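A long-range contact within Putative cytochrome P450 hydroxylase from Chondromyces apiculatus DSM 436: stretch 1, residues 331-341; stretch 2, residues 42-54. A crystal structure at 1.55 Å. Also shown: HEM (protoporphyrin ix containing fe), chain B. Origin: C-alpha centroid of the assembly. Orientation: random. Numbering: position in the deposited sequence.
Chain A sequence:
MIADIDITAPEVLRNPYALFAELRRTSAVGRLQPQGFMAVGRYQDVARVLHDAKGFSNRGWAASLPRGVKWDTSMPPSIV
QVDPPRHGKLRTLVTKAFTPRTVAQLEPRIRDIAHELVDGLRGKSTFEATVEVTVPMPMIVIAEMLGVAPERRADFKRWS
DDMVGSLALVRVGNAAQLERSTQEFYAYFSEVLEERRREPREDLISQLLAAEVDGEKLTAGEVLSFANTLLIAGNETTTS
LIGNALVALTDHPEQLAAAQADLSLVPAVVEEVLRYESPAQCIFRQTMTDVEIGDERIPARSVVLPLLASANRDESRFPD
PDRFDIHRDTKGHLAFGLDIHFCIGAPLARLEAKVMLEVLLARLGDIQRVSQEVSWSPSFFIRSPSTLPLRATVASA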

# COMPACT_ATOMS: atom_id res chain seq x y z
N LYS A 331 14.20 -4.88 -10.97
CA LYS A 331 13.39 -6.03 -11.33
C LYS A 331 13.44 -7.06 -10.20
O LYS A 331 14.49 -7.33 -9.64
CB LYS A 331 13.84 -6.68 -12.64
CG LYS A 331 13.52 -5.90 -13.91
CD LYS A 331 13.61 -6.77 -15.16
CE LYS A 331 14.98 -7.39 -15.35
NZ LYS A 331 16.00 -6.37 -15.67
N GLY A 332 12.27 -7.59 -9.86
CA GLY A 332 12.16 -8.65 -8.88
C GLY A 332 11.93 -8.14 -7.47
O GLY A 332 11.78 -8.95 -6.54
N HIS A 333 11.81 -6.82 -7.25
CA HIS A 333 11.39 -6.37 -5.89
C HIS A 333 10.00 -6.93 -5.54
O HIS A 333 9.18 -7.25 -6.41
CB HIS A 333 11.41 -4.88 -5.70
CG HIS A 333 10.28 -4.16 -6.36
ND1 HIS A 333 8.97 -4.21 -5.89
CD2 HIS A 333 10.28 -3.41 -7.49
CE1 HIS A 333 8.20 -3.50 -6.68
NE2 HIS A 333 9.01 -2.95 -7.69
N LEU A 334 9.75 -7.10 -4.23
CA LEU A 334 8.53 -7.74 -3.72
C LEU A 334 7.57 -6.74 -3.02
O LEU A 334 6.74 -7.12 -2.21
CB LEU A 334 8.95 -8.81 -2.72
CG LEU A 334 9.85 -9.90 -3.27
CD1 LEU A 334 10.12 -10.95 -2.19
CD2 LEU A 334 9.19 -10.55 -4.47
N ALA A 335 7.67 -5.45 -3.34
CA ALA A 335 6.85 -4.42 -2.69
C ALA A 335 5.35 -4.69 -2.89
O ALA A 335 4.58 -4.25 -2.04
CB ALA A 335 7.21 -3.04 -3.14
N PHE A 336 4.95 -5.31 -4.02
CA PHE A 336 3.56 -5.59 -4.31
C PHE A 336 3.20 -7.04 -4.00
O PHE A 336 2.14 -7.52 -4.41
CB PHE A 336 3.29 -5.24 -5.79
CG PHE A 336 3.22 -3.77 -6.07
CD1 PHE A 336 2.34 -2.96 -5.39
CD2 PHE A 336 4.02 -3.18 -7.04
CE1 PHE A 336 2.21 -1.62 -5.65
CE2 PHE A 336 3.91 -1.82 -7.29
CZ PHE A 336 3.00 -1.04 -6.62
N GLY A 337 4.07 -7.76 -3.29
CA GLY A 337 3.95 -9.16 -3.08
C GLY A 337 4.33 -9.96 -4.31
O GLY A 337 5.15 -9.54 -5.13
N LEU A 338 3.77 -11.16 -4.41
CA LEU A 338 4.20 -12.20 -5.31
C LEU A 338 3.14 -13.29 -5.38
O LEU A 338 2.61 -13.71 -4.36
CB LEU A 338 5.51 -12.77 -4.79
CG LEU A 338 6.28 -13.72 -5.70
CD1 LEU A 338 6.80 -12.94 -6.91
CD2 LEU A 338 7.42 -14.33 -4.94
N ASP A 339 2.94 -13.81 -6.59
CA ASP A 339 2.07 -14.95 -6.82
C ASP A 339 0.59 -14.57 -6.63
O ASP A 339 0.14 -13.54 -7.10
CB ASP A 339 2.53 -16.14 -5.99
CG ASP A 339 2.31 -17.45 -6.74
OD1 ASP A 339 1.45 -17.47 -7.65
OD2 ASP A 339 3.04 -18.43 -6.41
N ILE A 340 -0.20 -15.43 -5.96
CA ILE A 340 -1.66 -15.35 -6.15
C ILE A 340 -2.27 -14.05 -5.60
O ILE A 340 -3.28 -13.59 -6.15
CB ILE A 340 -2.37 -16.59 -5.61
CG1 ILE A 340 -2.23 -16.80 -4.10
CG2 ILE A 340 -1.92 -17.81 -6.40
CD1 ILE A 340 -3.15 -17.87 -3.59
N HIS A 341 -1.73 -13.51 -4.50
CA HIS A 341 -2.26 -12.33 -3.87
C HIS A 341 -1.57 -11.05 -4.35
O HIS A 341 -1.86 -9.97 -3.84
CB HIS A 341 -2.18 -12.42 -2.35
CG HIS A 341 -3.10 -13.42 -1.76
ND1 HIS A 341 -4.44 -13.16 -1.53
CD2 HIS A 341 -2.86 -14.70 -1.39
CE1 HIS A 341 -4.99 -14.23 -0.99
NE2 HIS A 341 -4.03 -15.20 -0.89
CHA HEM B . -2.51 -6.81 -2.19
CHB HEM B . 1.07 -3.80 -1.61
CHC HEM B . -1.68 -0.29 -3.49
CHD HEM B . -5.40 -3.22 -3.70
C1A HEM B . -1.27 -6.29 -1.90
C2A HEM B . -0.20 -7.12 -1.48
C3A HEM B . 0.83 -6.24 -1.28
C4A HEM B . 0.36 -4.95 -1.63
CMA HEM B . 2.21 -6.51 -0.75
CAA HEM B . -0.16 -8.60 -1.25
CBA HEM B . -0.75 -9.04 0.12
CGA HEM B . -0.58 -10.51 0.40
O1A HEM B . 0.10 -11.23 -0.37
O2A HEM B . -1.07 -10.90 1.52
C1B HEM B . 0.65 -2.54 -2.06
C2B HEM B . 1.47 -1.35 -2.13
C3B HEM B . 0.71 -0.35 -2.65
C4B HEM B . -0.60 -0.94 -2.92
CMB HEM B . 2.87 -1.35 -1.67
CAB HEM B . 1.06 1.08 -3.00
CBB HEM B . 2.30 1.41 -3.19
C1C HEM B . -2.92 -0.75 -3.78
C2C HEM B . -3.98 0.05 -4.34
C3C HEM B . -5.04 -0.84 -4.39
C4C HEM B . -4.64 -2.08 -3.83
CMC HEM B . -3.85 1.43 -4.91
CAC HEM B . -6.39 -0.65 -4.90
CBC HEM B . -6.93 0.51 -5.20
C1D HEM B . -4.90 -4.43 -3.27
C2D HEM B . -5.76 -5.64 -3.15
C3D HEM B . -4.95 -6.64 -2.74
C4D HEM B . -3.61 -6.05 -2.61
CMD HEM B . -7.24 -5.62 -3.48
CAD HEM B . -5.36 -8.06 -2.47
CBD HEM B . -5.15 -9.05 -3.63
CGD HEM B . -5.47 -10.48 -3.26
O1D HEM B . -5.69 -11.26 -4.20
O2D HEM B . -5.48 -10.84 -2.05
NA HEM B . -0.92 -4.95 -2.01
NB HEM B . -0.54 -2.21 -2.55
NC HEM B . -3.33 -2.02 -3.43
ND HEM B . -3.62 -4.73 -2.86
FE HEM B . -2.08 -3.54 -2.81
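Stretch 2, residues 42-54: RYQDVARVLHDAK

Stretch 1 is irregular, without helix or strand, and passes beside the heme. Leu334 to Gly337 form a type I beta turn, closed by Gly337 N to Leu334 O at 3.0 Å. Stretch 2 contains a helix that begins at Tyr43, with Arg42 at the N-cap position. Residues 52 to 54 follow it as loop.

The two stretches run in the same general sense. Gly332 meets Tyr43 at the start of the helix, Leu338 meets Leu50 further along, and Ile340 meets Ala53 beyond it. The closest backbone register is at Asp339 and His51, whose CA atoms lie 5.9 Å apart. The CA atoms of Leu338 and Leu50 are 6.1 Å apart.

Two polar contacts hold the helix against the loop. Tyr43 OH donates a hydrogen bond to Gly332 O at 2.6 Å. His51 ND1 donates to Asp339 OD2 at 2.7 Å, and the angle of 176° makes this bond nearly linear. Water 1 supports the second site. It donates to Asp339 OD2 at 2.7 Å and to His51 O at 2.6 Å.

Apolar side chains fill the space between. Leu334 CG lies 3.8 Å from Tyr43 CE2, and Leu334 CD1 lies 3.8 Å from Val46 CG1. Leu338 points toward the helix. Its CB is 3.7 Å from Leu50 CD1, and its CD2 is 3.8 Å from Ala47 CB. The same CD2 sits over one face of the His51 ring in a CH-pi contact, 3.6 Å from the ring centroid. The His51 ring thus offers a face to Leu338 and an edge to Asp339. Further on, Ile340 CD1 reaches Ala53 CB at 3.9 Å.

At the end of stretch 1, His341 ND1 donates a hydrogen bond to HEM O2D at 2.6 Å. The segment that packs on the helix therefore also holds the heme.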

# COMPACT_ATOMS: atom_id res chain seq x y z
N ARG A 42 15.15 -13.03 4.53
CA ARG A 42 15.97 -13.23 3.30
C ARG A 42 15.07 -13.29 2.07
O ARG A 42 14.04 -13.93 2.09
CB ARG A 42 16.83 -14.48 3.43
CG ARG A 42 17.78 -14.41 4.62
CD ARG A 42 18.43 -15.74 4.98
NE ARG A 42 19.34 -15.61 6.10
CZ ARG A 42 19.78 -16.64 6.79
NH1 ARG A 42 19.44 -17.86 6.40
NH2 ARG A 42 20.51 -16.44 7.88
N TYR A 43 15.52 -12.65 0.97
CA TYR A 43 14.79 -12.60 -0.29
C TYR A 43 14.28 -13.99 -0.74
O TYR A 43 13.09 -14.15 -1.03
CB TYR A 43 15.64 -11.95 -1.38
CG TYR A 43 14.89 -11.80 -2.68
CD1 TYR A 43 14.75 -12.87 -3.56
CD2 TYR A 43 14.23 -10.62 -3.00
CE1 TYR A 43 14.02 -12.75 -4.73
CE2 TYR A 43 13.51 -10.48 -4.18
CZ TYR A 43 13.39 -11.56 -5.04
OH TYR A 43 12.66 -11.42 -6.18
N GLN A 44 15.17 -14.99 -0.79
CA GLN A 44 14.75 -16.30 -1.34
C GLN A 44 13.68 -16.94 -0.44
O GLN A 44 12.77 -17.65 -0.91
CB GLN A 44 15.96 -17.22 -1.45
CG GLN A 44 16.95 -16.79 -2.53
CD GLN A 44 16.33 -16.80 -3.92
OE1 GLN A 44 15.65 -17.74 -4.31
NE2 GLN A 44 16.56 -15.73 -4.68
N ASP A 45 13.81 -16.68 0.85
CA ASP A 45 12.89 -17.27 1.82
C ASP A 45 11.54 -16.56 1.76
O ASP A 45 10.52 -17.21 1.83
CB ASP A 45 13.48 -17.21 3.21
CG ASP A 45 14.72 -18.05 3.40
OD1 ASP A 45 14.89 -19.02 2.60
OD2 ASP A 45 15.51 -17.71 4.33
N VAL A 46 11.55 -15.22 1.71
CA VAL A 46 10.30 -14.47 1.56
C VAL A 46 9.57 -14.95 0.30
O VAL A 46 8.38 -15.22 0.32
CB VAL A 46 10.55 -12.96 1.58
CG1 VAL A 46 9.26 -12.23 1.24
CG2 VAL A 46 11.09 -12.49 2.93
N ALA A 47 10.29 -15.12 -0.81
CA ALA A 47 9.64 -15.55 -2.06
C ALA A 47 9.05 -16.96 -1.86
O ALA A 47 7.89 -17.23 -2.28
CB ALA A 47 10.63 -15.46 -3.21
N ARG A 48 9.78 -17.85 -1.18
CA ARG A 48 9.33 -19.19 -0.98
C ARG A 48 8.05 -19.18 -0.15
O ARG A 48 7.10 -19.87 -0.46
CB ARG A 48 10.34 -20.06 -0.24
CG ARG A 48 9.79 -21.45 0.06
CD ARG A 48 10.86 -22.41 0.49
NE ARG A 48 10.30 -23.57 1.17
CZ ARG A 48 10.70 -24.82 0.97
NH1 ARG A 48 11.72 -25.06 0.16
NH2 ARG A 48 10.07 -25.80 1.57
N VAL A 49 8.03 -18.33 0.88
CA VAL A 49 6.81 -18.22 1.69
C VAL A 49 5.63 -17.75 0.83
O VAL A 49 4.59 -18.36 0.87
CB VAL A 49 7.04 -17.34 2.93
CG1 VAL A 49 5.74 -16.98 3.62
CG2 VAL A 49 8.04 -18.01 3.87
N LEU A 50 5.79 -16.69 0.05
CA LEU A 50 4.66 -16.12 -0.70
C LEU A 50 4.15 -17.10 -1.76
O LEU A 50 2.97 -17.14 -2.07
CB LEU A 50 5.08 -14.80 -1.33
CG LEU A 50 5.49 -13.72 -0.34
CD1 LEU A 50 5.70 -12.42 -1.08
CD2 LEU A 50 4.49 -13.57 0.80
N HIS A 51 5.06 -17.90 -2.29
CA HIS A 51 4.66 -18.90 -3.30
C HIS A 51 4.00 -20.13 -2.66
O HIS A 51 3.49 -20.99 -3.36
CB HIS A 51 5.87 -19.35 -4.11
CG HIS A 51 6.39 -18.38 -5.12
ND1 HIS A 51 5.62 -17.89 -6.12
CD2 HIS A 51 7.64 -17.95 -5.35
CE1 HIS A 51 6.40 -17.17 -6.93
NE2 HIS A 51 7.63 -17.19 -6.49
N ASP A 52 4.17 -20.32 -1.36
CA ASP A 52 3.64 -21.50 -0.67
C ASP A 52 2.31 -21.17 0.00
O ASP A 52 2.26 -21.10 1.22
CB ASP A 52 4.69 -22.01 0.31
CG ASP A 52 4.35 -23.33 0.98
OD1 ASP A 52 3.30 -23.90 0.64
OD2 ASP A 52 5.17 -23.78 1.81
N ALA A 53 1.24 -20.99 -0.79
CA ALA A 53 -0.05 -20.62 -0.24
C ALA A 53 -0.64 -21.79 0.55
O ALA A 53 -1.31 -21.58 1.54
CB ALA A 53 -0.96 -20.16 -1.34
N LYS A 54 -0.30 -23.01 0.17
CA LYS A 54 -0.84 -24.18 0.89
C LYS A 54 -0.21 -24.28 2.28
O LYS A 54 -0.88 -24.65 3.23
CB LYS A 54 -0.60 -25.46 0.08
CG LYS A 54 0.79 -25.54 -0.51
CD LYS A 54 1.14 -24.36 -1.39
O HOH W 1 2.56 -20.99 -5.84
O HOH W 2 -2.63 -3.14 -0.67